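Local structure of endolysin B (Mycobacterium phage D29, 3HC7) at residues 95-100 and 105-110. The protein hydrolyses the ester linkage between mycolic acids and arabinogalactan in the mycobacterial host cell wall, helping the phage lyse the cell and release its progeny. Residues are numbered along the deposited sequence; the frame is centred on the assembly and turned at random.
Sequences HILPPT and RFLHRL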
ATOM      1  N   HIS A  95      -9.900   1.339 -10.189  1.00 31.87           N
ATOM      2  CA  HIS A  95     -11.331   1.382  -9.897  1.00 30.95           C
ATOM      3  C   HIS A  95     -11.907   2.792  -9.813  1.00 33.24           C
ATOM      4  O   HIS A  95     -13.080   3.000 -10.113  1.00 33.69           O
ATOM      5  CB  HIS A  95     -11.671   0.542  -8.659  1.00 29.49           C
ATOM      6  CG  HIS A  95     -11.365  -0.914  -8.831  1.00 31.66           C
ATOM      7  ND1 HIS A  95     -10.181  -1.479  -8.410  1.00 31.17           N
ATOM      8  CD2 HIS A  95     -12.074  -1.917  -9.403  1.00 25.44           C
ATOM      9  CE1 HIS A  95     -10.176  -2.768  -8.702  1.00 28.73           C
ATOM     10  NE2 HIS A  95     -11.313  -3.061  -9.304  1.00 31.03           N
ATOM     11  N   ILE A  96     -11.074   3.762  -9.459  1.00 30.61           N
ATOM     12  CA  ILE A  96     -11.513   5.154  -9.437  1.00 29.58           C
ATOM     13  C   ILE A  96     -11.126   5.914 -10.704  1.00 36.88           C
ATOM     14  O   ILE A  96     -11.969   6.567 -11.321  1.00 37.58           O
ATOM     15  CB  ILE A  96     -10.973   5.904  -8.202  1.00 25.12           C
ATOM     16  CG1 ILE A  96     -11.409   5.187  -6.919  1.00 36.34           C
ATOM     17  CG2 ILE A  96     -11.455   7.349  -8.196  1.00 26.05           C
ATOM     18  CD1 ILE A  96     -10.859   5.806  -5.629  1.00 36.63           C
ATOM     19  N   LEU A  97      -9.858   5.833 -11.096  1.00 29.76           N
ATOM     20  CA  LEU A  97      -9.387   6.578 -12.265  1.00 32.22           C
ATOM     21  C   LEU A  97      -9.963   6.162 -13.631  1.00 26.84           C
ATOM     22  O   LEU A  97     -10.254   7.018 -14.460  1.00 30.87           O
ATOM     23  CB  LEU A  97      -7.858   6.590 -12.330  1.00 32.87           C
ATOM     24  CG  LEU A  97      -7.159   7.240 -11.138  1.00 36.22           C
ATOM     25  CD1 LEU A  97      -5.669   7.281 -11.365  1.00 30.25           C
ATOM     26  CD2 LEU A  97      -7.698   8.647 -10.913  1.00 40.48           C
ATOM     27  N   PRO A  98     -10.096   4.853 -13.894  1.00 22.36           N
ATOM     28  CA  PRO A  98     -10.487   4.523 -15.274  1.00 24.63           C
ATOM     29  C   PRO A  98     -11.884   5.007 -15.649  1.00 26.58           C
ATOM     30  O   PRO A  98     -12.772   5.007 -14.808  1.00 28.09           O
ATOM     31  CB  PRO A  98     -10.438   2.996 -15.298  1.00 22.56           C
ATOM     32  CG  PRO A  98      -9.391   2.645 -14.208  1.00 26.28           C
ATOM     33  CD  PRO A  98      -9.668   3.666 -13.127  1.00 27.19           C
ATOM     34  N   PRO A  99     -12.083   5.376 -16.924  1.00 31.91           N
ATOM     35  CA  PRO A  99     -13.348   5.989 -17.355  1.00 30.72           C
ATOM     36  C   PRO A  99     -14.542   5.048 -17.177  1.00 37.92           C
ATOM     37  O   PRO A  99     -15.676   5.518 -17.192  1.00 44.07           O
ATOM     38  CB  PRO A  99     -13.129   6.271 -18.845  1.00 27.60           C
ATOM     39  CG  PRO A  99     -11.673   6.138 -19.082  1.00 31.38           C
ATOM     40  CD  PRO A  99     -11.141   5.193 -18.039  1.00 30.27           C
ATOM     41  N   THR A 100     -14.297   3.746 -17.034  1.00 32.46           N
ATOM     42  CA  THR A 100     -15.385   2.815 -16.738  1.00 28.10           C
ATOM     43  C   THR A 100     -15.131   2.050 -15.436  1.00 37.06           C
ATOM     44  O   THR A 100     -15.692   0.974 -15.213  1.00 39.22           O
ATOM     45  CB  THR A 100     -15.636   1.810 -17.890  1.00 22.32           C
ATOM     46  OG1 THR A 100     -14.427   1.103 -18.173  1.00 25.65           O
ATOM     47  CG2 THR A 100     -16.125   2.533 -19.163  1.00 23.61           C
ATOM     48  N   ARG A 105     -17.373   7.349 -10.817  1.00 36.95           N
ATOM     49  CA  ARG A 105     -18.348   8.404 -10.548  1.00 39.97           C
ATOM     50  C   ARG A 105     -18.060   9.120  -9.234  1.00 44.44           C
ATOM     51  O   ARG A 105     -18.617  10.181  -8.970  1.00 37.44           O
ATOM     52  CB  ARG A 105     -19.770   7.842 -10.536  1.00 40.82           C
ATOM     53  CG  ARG A 105     -20.041   6.838  -9.427  1.00 50.14           C
ATOM     54  CD  ARG A 105     -21.308   6.040  -9.709  1.00 57.66           C
ATOM     55  NE  ARG A 105     -21.465   4.925  -8.779  1.00 60.13           N
ATOM     56  CZ  ARG A 105     -22.145   4.997  -7.640  1.00 62.30           C
ATOM     57  NH1 ARG A 105     -22.734   6.134  -7.293  1.00 67.44           N
ATOM     58  NH2 ARG A 105     -22.234   3.937  -6.846  1.00 61.98           N
ATOM     59  N   PHE A 106     -17.192   8.547  -8.403  1.00 42.27           N
ATOM     60  CA  PHE A 106     -16.832   9.224  -7.155  1.00 41.62           C
ATOM     61  C   PHE A 106     -15.543  10.021  -7.319  1.00 41.75           C
ATOM     62  O   PHE A 106     -15.095  10.680  -6.387  1.00 46.80           O
ATOM     63  CB  PHE A 106     -16.681   8.232  -5.994  1.00 42.76           C
ATOM     64  CG  PHE A 106     -17.921   7.429  -5.709  1.00 48.19           C
ATOM     65  CD1 PHE A 106     -19.089   8.052  -5.296  1.00 48.09           C
ATOM     66  CD2 PHE A 106     -17.913   6.048  -5.840  1.00 41.71           C
ATOM     67  CE1 PHE A 106     -20.227   7.312  -5.030  1.00 46.59           C
ATOM     68  CE2 PHE A 106     -19.048   5.306  -5.574  1.00 43.15           C
ATOM     69  CZ  PHE A 106     -20.207   5.938  -5.171  1.00 42.75           C
ATOM     70  N   LEU A 107     -14.948   9.963  -8.507  1.00 39.48           N
ATOM     71  CA  LEU A 107     -13.649  10.599  -8.709  1.00 39.34           C
ATOM     72  C   LEU A 107     -13.665  12.070  -8.314  1.00 43.81           C
ATOM     73  O   LEU A 107     -12.762  12.542  -7.625  1.00 44.46           O
ATOM     74  CB  LEU A 107     -13.156  10.433 -10.150  1.00 40.73           C
ATOM     75  CG  LEU A 107     -11.852  11.164 -10.482  1.00 41.84           C
ATOM     76  CD1 LEU A 107     -10.770  10.824  -9.466  1.00 41.84           C
ATOM     77  CD2 LEU A 107     -11.374  10.833 -11.889  1.00 39.60           C
ATOM     78  N   HIS A 108     -14.699  12.790  -8.741  1.00 45.41           N
ATOM     79  CA  HIS A 108     -14.795  14.218  -8.468  1.00 48.98           C
ATOM     80  C   HIS A 108     -14.955  14.507  -6.975  1.00 54.46           C
ATOM     81  O   HIS A 108     -14.847  15.656  -6.544  1.00 54.50           O
ATOM     82  CB  HIS A 108     -15.953  14.841  -9.260  1.00 49.86           C
ATOM     83  CG  HIS A 108     -17.305  14.412  -8.785  1.00 54.79           C
ATOM     84  ND1 HIS A 108     -17.827  13.164  -9.052  1.00 58.49           N
ATOM     85  CD2 HIS A 108     -18.244  15.066  -8.059  1.00 51.76           C
ATOM     86  CE1 HIS A 108     -19.028  13.066  -8.507  1.00 61.74           C
ATOM     87  NE2 HIS A 108     -19.304  14.208  -7.898  1.00 55.30           N
ATOM     88  N   ARG A 109     -15.200  13.468  -6.185  1.00 54.19           N
ATOM     89  CA  ARG A 109     -15.393  13.651  -4.750  1.00 53.82           C
ATOM     90  C   ARG A 109     -14.176  13.253  -3.917  1.00 50.65           C
ATOM     91  O   ARG A 109     -14.144  13.491  -2.712  1.00 53.49           O
ATOM     92  CB  ARG A 109     -16.631  12.899  -4.275  1.00 49.91           C
ATOM     93  CG  ARG A 109     -17.913  13.496  -4.802  1.00 54.82           C
ATOM     94  CD  ARG A 109     -19.044  12.507  -4.712  1.00 51.99           C
ATOM     95  NE  ARG A 109     -19.485  12.302  -3.340  1.00 53.23           N
ATOM     96  CZ  ARG A 109     -20.405  11.412  -2.993  1.00 56.74           C
ATOM     97  NH1 ARG A 109     -20.970  10.650  -3.926  1.00 47.45           N
ATOM     98  NH2 ARG A 109     -20.759  11.281  -1.721  1.00 59.78           N
ATOM     99  N   LEU A 110     -13.179  12.660  -4.563  1.00 52.02           N
ATOM    100  CA  LEU A 110     -11.948  12.275  -3.889  1.00 50.99           C
ATOM    101  C   LEU A 110     -11.063  13.503  -3.723  1.00 51.77           C
ATOM    102  O   LEU A 110     -10.694  14.141  -4.707  1.00 49.18           O
ATOM    103  CB  LEU A 110     -11.212  11.201  -4.690  1.00 41.27           C
ATOM    104  CG  LEU A 110      -9.863  10.726  -4.135  1.00 43.77           C
ATOM    105  CD1 LEU A 110     -10.014  10.146  -2.737  1.00 35.69           C
ATOM    106  CD2 LEU A 110      -9.206   9.712  -5.074  1.00 35.69           C
TER
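I96 and L107 meet where the chain, leaving helix 83-96, doubles back toward strand 110-116, their CA atoms 5.9 Å apart. The I96 methyl CG2 is the central bump: it sits in the notch made by CA, CB and CD1 of L107, 3.8 Å from CD1 and 4.0 Å from CA. L107 CD1 in turn rests over the gap between I96 CG2 and L97 CD2, 4.0 Å from the latter. L97 starts out pointing away from 105-110, but its branched end swings back. On I96 the two branches part: CG2, anti to the backbone N, goes to L107, while CG1, beside that N (chi1 -57°), carries CD1 out to L110 CD2 at 4.3 Å, a looser touch. A 3-10 turn shapes the leucine-bearing side, where L110 N donates a hydrogen bond to L107 O (3.1 Å); L107 and L110 both come within touch of I96, though only L110 points toward 95-100. M78 of strand 76-81 and V91 also pack on I96, and L92 touches both L97 and L110. The arrangement closes the return from helix 83-96 to the next parallel strand, completing the beta-alpha-beta crossover from strand 76-81 to strand 110-116 in this cutinase-like alpha/beta hydrolase fold.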